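Local coordinates for group 3 allergen SMIPP-S Yv6023A04 (Sarcoptes scabiei type hominis, PDB 3H7O), which adopts the trypsin-like fold of peptidase family S1 but, as an inactivated protease paralogue of the scabies mite, probably lacks proteolytic activity, at residues A[120-126]-A[144-150]; A[193-198]-A[210-215]. The protein carries 3 engineered substitutions. The contacts are given in a common frame with arbitrary orientation. Residues are numbered along the deposited sequence.

Contact 1 of 2, residues A[120-126]-A[144-150]; sequences TGSDVLV and SAQLTVV. Engineered in segment 144-150: Gln146 (natural residue Asn).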
loop_
_atom_site.group_PDB
_atom_site.type_symbol
_atom_site.label_atom_id
_atom_site.label_comp_id
_atom_site.label_asym_id
_atom_site.label_seq_id
_atom_site.Cartn_x
_atom_site.Cartn_y
_atom_site.Cartn_z
ATOM N N THR A 120 -6.140 18.501 5.446
ATOM C CA THR A 120 -4.880 19.128 5.058
ATOM C C THR A 120 -4.181 19.671 6.306
ATOM O O THR A 120 -4.782 20.400 7.097
ATOM C CB THR A 120 -5.111 20.247 4.016
ATOM O OG1 THR A 120 -5.769 19.695 2.870
ATOM C CG2 THR A 120 -3.795 20.881 3.576
ATOM N N GLY A 121 -2.921 19.287 6.488
ATOM C CA GLY A 121 -2.166 19.681 7.674
ATOM C C GLY A 121 -2.119 18.603 8.739
ATOM O O GLY A 121 -1.286 18.660 9.642
ATOM N N SER A 122 -3.012 17.619 8.641
ATOM C CA SER A 122 -3.003 16.482 9.561
ATOM C C SER A 122 -1.947 15.466 9.140
ATOM O O SER A 122 -1.455 15.502 8.010
ATOM C CB SER A 122 -4.385 15.821 9.650
ATOM O OG SER A 122 -4.688 15.072 8.484
ATOM N N ASP A 123 -1.598 14.567 10.053
ATOM C CA ASP A 123 -0.616 13.533 9.768
ATOM C C ASP A 123 -1.264 12.229 9.321
ATOM O O ASP A 123 -2.331 11.857 9.810
ATOM C CB ASP A 123 0.275 13.281 10.987
ATOM C CG ASP A 123 1.357 14.334 11.149
ATOM O OD1 ASP A 123 1.559 15.149 10.220
ATOM O OD2 ASP A 123 2.014 14.339 12.213
ATOM N N VAL A 124 -0.616 11.563 8.371
ATOM C CA VAL A 124 -0.934 10.180 8.021
ATOM C C VAL A 124 0.309 9.317 8.216
ATOM O O VAL A 124 1.433 9.774 7.988
ATOM C CB VAL A 124 -1.485 10.025 6.572
ATOM C CG1 VAL A 124 -2.879 10.641 6.451
ATOM C CG2 VAL A 124 -0.525 10.617 5.538
ATOM N N LEU A 125 0.102 8.081 8.654
ATOM C CA LEU A 125 1.203 7.170 8.925
ATOM C C LEU A 125 1.288 6.144 7.808
ATOM O O LEU A 125 0.382 5.328 7.629
ATOM C CB LEU A 125 1.017 6.489 10.294
ATOM C CG LEU A 125 2.063 5.474 10.793
ATOM C CD1 LEU A 125 3.382 6.149 11.155
ATOM C CD2 LEU A 125 1.529 4.696 11.997
ATOM N N VAL A 126 2.374 6.205 7.043
ATOM C CA VAL A 126 2.627 5.239 5.982
ATOM C C VAL A 126 3.598 4.190 6.524
ATOM O O VAL A 126 4.526 4.530 7.250
ATOM C CB VAL A 126 3.170 5.930 4.689
ATOM C CG1 VAL A 126 4.482 6.672 4.947
ATOM C CG2 VAL A 126 3.321 4.926 3.544
ATOM N N SER A 144 8.170 3.040 9.034
ATOM C CA SER A 144 6.979 3.888 9.011
ATOM C C SER A 144 7.374 5.363 9.076
ATOM O O SER A 144 8.458 5.701 9.549
ATOM C CB SER A 144 6.004 3.521 10.135
ATOM O OG SER A 144 6.521 3.874 11.402
ATOM N N ALA A 145 6.497 6.227 8.573
ATOM C CA ALA A 145 6.739 7.670 8.564
ATOM C C ALA A 145 5.433 8.437 8.692
ATOM O O ALA A 145 4.429 8.077 8.071
ATOM C CB ALA A 145 7.463 8.080 7.285
ATOM N N GLN A 146 5.456 9.494 9.499
ATOM C CA GLN A 146 4.329 10.404 9.618
ATOM C C GLN A 146 4.488 11.494 8.568
ATOM O O GLN A 146 5.429 12.286 8.630
ATOM C CB GLN A 146 4.275 11.028 11.017
ATOM C CG GLN A 146 3.979 10.047 12.152
ATOM C CD GLN A 146 2.514 9.634 12.238
ATOM O OE1 GLN A 146 1.674 10.074 11.450
ATOM N NE2 GLN A 146 2.205 8.775 13.201
ATOM N N LEU A 147 3.585 11.519 7.592
ATOM C CA LEU A 147 3.614 12.550 6.561
ATOM C C LEU A 147 2.491 13.555 6.787
ATOM O O LEU A 147 1.437 13.209 7.320
ATOM C CB LEU A 147 3.508 11.944 5.154
ATOM C CG LEU A 147 4.398 10.769 4.718
ATOM C CD1 LEU A 147 4.246 10.511 3.226
ATOM C CD2 LEU A 147 5.865 10.989 5.060
ATOM N N THR A 148 2.722 14.790 6.366
ATOM C CA THR A 148 1.729 15.850 6.489
ATOM C C THR A 148 0.972 15.993 5.173
ATOM O O THR A 148 1.581 16.209 4.118
ATOM C CB THR A 148 2.391 17.194 6.855
ATOM O OG1 THR A 148 3.264 17.011 7.974
ATOM C CG2 THR A 148 1.338 18.243 7.205
ATOM N N VAL A 149 -0.352 15.872 5.245
ATOM C CA VAL A 149 -1.220 16.059 4.087
ATOM C C VAL A 149 -1.088 17.484 3.548
ATOM O O VAL A 149 -1.221 18.452 4.296
ATOM C CB VAL A 149 -2.704 15.744 4.420
ATOM C CG1 VAL A 149 -3.605 15.999 3.210
ATOM C CG2 VAL A 149 -2.847 14.303 4.909
ATOM N N VAL A 150 -0.817 17.593 2.250
ATOM C CA VAL A 150 -0.673 18.889 1.587
ATOM C C VAL A 150 -1.830 19.154 0.617
ATOM O O VAL A 150 -2.612 18.252 0.314
ATOM C CB VAL A 150 0.706 19.034 0.879
ATOM C CG1 VAL A 150 1.840 18.936 1.895
ATOM C CG2 VAL A 150 0.883 17.990 -0.223
HETATM O O HOH W 1 -0.947 9.630 11.540
#

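Contact 2 of 2, residues A[193-198]-A[210-215]; sequences LVGVAA and VFTKVG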
loop_
_atom_site.group_PDB
_atom_site.type_symbol
_atom_site.label_atom_id
_atom_site.label_comp_id
_atom_site.label_asym_id
_atom_site.label_seq_id
_atom_site.Cartn_x
_atom_site.Cartn_y
_atom_site.Cartn_z
ATOM N N LEU A 193 -7.590 2.972 7.765
ATOM C CA LEU A 193 -6.899 3.009 6.486
ATOM C C LEU A 193 -7.453 4.130 5.609
ATOM O O LEU A 193 -8.552 4.016 5.066
ATOM C CB LEU A 193 -7.070 1.660 5.792
ATOM C CG LEU A 193 -6.226 1.311 4.572
ATOM C CD1 LEU A 193 -4.743 1.276 4.926
ATOM C CD2 LEU A 193 -6.690 -0.034 4.049
ATOM N N VAL A 194 -6.690 5.209 5.472
ATOM C CA VAL A 194 -7.153 6.373 4.709
ATOM C C VAL A 194 -6.551 6.435 3.308
ATOM O O VAL A 194 -7.134 7.033 2.404
ATOM C CB VAL A 194 -6.931 7.705 5.474
ATOM C CG1 VAL A 194 -7.656 7.665 6.821
ATOM C CG2 VAL A 194 -5.447 7.989 5.675
ATOM N N GLY A 195 -5.397 5.796 3.129
ATOM C CA GLY A 195 -4.725 5.795 1.837
ATOM C C GLY A 195 -4.016 4.499 1.491
ATOM O O GLY A 195 -3.684 3.700 2.371
ATOM N N VAL A 196 -3.815 4.298 0.192
ATOM C CA VAL A 196 -2.933 3.268 -0.342
ATOM C C VAL A 196 -1.907 4.020 -1.176
ATOM O O VAL A 196 -2.278 4.743 -2.106
ATOM C CB VAL A 196 -3.697 2.266 -1.254
ATOM C CG1 VAL A 196 -2.739 1.267 -1.893
ATOM C CG2 VAL A 196 -4.779 1.533 -0.469
ATOM N N ALA A 197 -0.626 3.873 -0.840
ATOM C CA ALA A 197 0.419 4.626 -1.534
ATOM C C ALA A 197 0.435 4.357 -3.037
ATOM O O ALA A 197 0.352 3.208 -3.485
ATOM C CB ALA A 197 1.787 4.351 -0.923
ATOM N N ALA A 198 0.508 5.439 -3.805
ATOM C CA ALA A 198 0.759 5.368 -5.234
ATOM C C ALA A 198 2.239 5.639 -5.435
ATOM O O ALA A 198 2.909 6.129 -4.520
ATOM C CB ALA A 198 -0.086 6.401 -5.969
ATOM N N VAL A 210 1.979 10.578 -3.328
ATOM C CA VAL A 210 0.570 10.487 -3.710
ATOM C C VAL A 210 -0.032 9.192 -3.191
ATOM O O VAL A 210 0.605 8.133 -3.237
ATOM C CB VAL A 210 0.372 10.599 -5.246
ATOM C CG1 VAL A 210 -1.118 10.470 -5.629
ATOM C CG2 VAL A 210 0.914 11.925 -5.749
ATOM N N PHE A 211 -1.260 9.294 -2.696
ATOM C CA PHE A 211 -1.969 8.168 -2.105
ATOM C C PHE A 211 -3.353 8.078 -2.703
ATOM O O PHE A 211 -4.050 9.084 -2.810
ATOM C CB PHE A 211 -2.083 8.352 -0.590
ATOM C CG PHE A 211 -0.756 8.450 0.104
ATOM C CD1 PHE A 211 -0.122 7.307 0.572
ATOM C CD2 PHE A 211 -0.126 9.683 0.263
ATOM C CE1 PHE A 211 1.124 7.386 1.200
ATOM C CE2 PHE A 211 1.117 9.776 0.887
ATOM C CZ PHE A 211 1.739 8.622 1.360
ATOM N N THR A 212 -3.743 6.874 -3.102
ATOM C CA THR A 212 -5.113 6.618 -3.515
ATOM C C THR A 212 -5.996 6.750 -2.280
ATOM O O THR A 212 -5.729 6.132 -1.248
ATOM C CB THR A 212 -5.262 5.216 -4.136
ATOM O OG1 THR A 212 -4.449 5.132 -5.312
ATOM C CG2 THR A 212 -6.715 4.941 -4.515
ATOM N N LYS A 213 -7.032 7.575 -2.399
ATOM C CA LYS A 213 -7.940 7.865 -1.303
ATOM C C LYS A 213 -8.894 6.688 -1.084
ATOM O O LYS A 213 -9.785 6.439 -1.896
ATOM C CB LYS A 213 -8.697 9.159 -1.615
ATOM C CG LYS A 213 -9.583 9.693 -0.502
ATOM C CD LYS A 213 -9.867 11.187 -0.679
ATOM C CE LYS A 213 -10.352 11.536 -2.086
ATOM N NZ LYS A 213 -11.298 12.693 -2.075
ATOM N N VAL A 214 -8.690 5.962 0.012
ATOM C CA VAL A 214 -9.471 4.752 0.307
ATOM C C VAL A 214 -10.972 5.067 0.413
ATOM O O VAL A 214 -11.809 4.288 -0.050
ATOM C CB VAL A 214 -8.937 4.002 1.565
ATOM C CG1 VAL A 214 -9.838 2.827 1.936
ATOM C CG2 VAL A 214 -7.523 3.495 1.319
ATOM N N GLY A 215 -11.297 6.224 0.984
ATOM C CA GLY A 215 -12.688 6.680 1.105
ATOM C C GLY A 215 -13.460 6.689 -0.206
ATOM O O GLY A 215 -14.671 6.467 -0.219
HETATM O O HOH W 2 -9.792 7.824 2.711
HETATM O O HOH W 3 -2.165 3.636 -5.042
HETATM O O HOH W 4 3.940 8.533 -4.104
#

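Contact 1 of 2, residues A[120-126]-A[144-150]
An antiparallel strand pair in the second beta-barrel of the trypsin-like fold, this contact sets 123-126 beside 144-150. Two reciprocal backbone pairs hold the register: Val124 N to Leu147 O and Leu147 N to Val124 O, both 2.8 Å, then Val126 N to Ala145 O at 3.0 Å and Ala145 N to Val126 O at 2.9 Å. Ahead of strand 123-126, Ser122 O accepts from Val149 N (3.0 Å) and Gly121 N donates to Val149 O (2.9 Å); the positive phi of Gly121 suits a glycine. Val124, Val126, Ala145 and Leu147 share the barrel-facing side, where Val126 CG1 lies 4.0 Å from Ala145 CB and 4.1 Å from Leu147 CG, and Phe211 packs on Val126 and Leu147. The other face is mixed: Leu125 CD1 touches NE2 of the engineered Gln146 (3.5 Å), whose OE1 accepts from a water at 2.7 Å that also binds Asp123 O weakly. Backbone bonds thus fix the alignment, while the side chains divide an apolar interior from a mixed, partly hydrated outer face.

Contact 2 of 2, residues A[193-198]-A[210-215]
Segments 193-198 and 210-215 run antiparallel but strongly twisted, their short strand axes 126° apart and 4.3 Å at closest approach. Val196 and Thr212 form the reciprocal pair, with Val196 N to Thr212 O at 3.0 Å and Thr212 N to Val196 O at 2.8 Å. Val214 N to Val194 O (3.0 Å) and Ala198 N to Val210 O (2.8 Å) extend the ladder at its two ends. Val194 and Gly195 make a classic beta bulge opposite Thr187 of the neighbouring strand 186-189. Gly195 leaves room for Phe211, since a CB there would crowd Phe211 CB. The Phe211 ring packs by Ala197, CE1 to Ala197 CB at 3.8 Å, while Val214 CG2 meets Val196 CG2 (3.8 Å) on the other side. One water accepts from Gly215 N and donates to Val194 O, each 2.8 Å. In active relatives the end of the first strand and the start of the second adjoin the S1 pocket walls. Backbone bonds set the register here, and mostly apolar side chains fill the buried faces, though buried Leu193 O finds no partner.

How the contacts relate
Contact 1 closes before contact 2 opens along the chain, yet their centres lie only 11 Å apart, because both belong to the second of the two barrels of the trypsin-like fold. Going round this barrel, strand 186-189 bridges 123-128 to 192-197 on one side, and strand 168-172 bridges 143-150 to 209-213 on the other, so the two contacts are facing pairs of one closed ring. Their side chains meet across the interior: Leu147 CD1 is 3.7 Å from Phe211 CZ, Val126 CG2 4.0 Å from Phe211 CE1, and Val124 CG1 3.8 Å from Val194 CG2. These contacts are consistent with a closed, well-packed barrel being kept in a paralogue classed as inactivated.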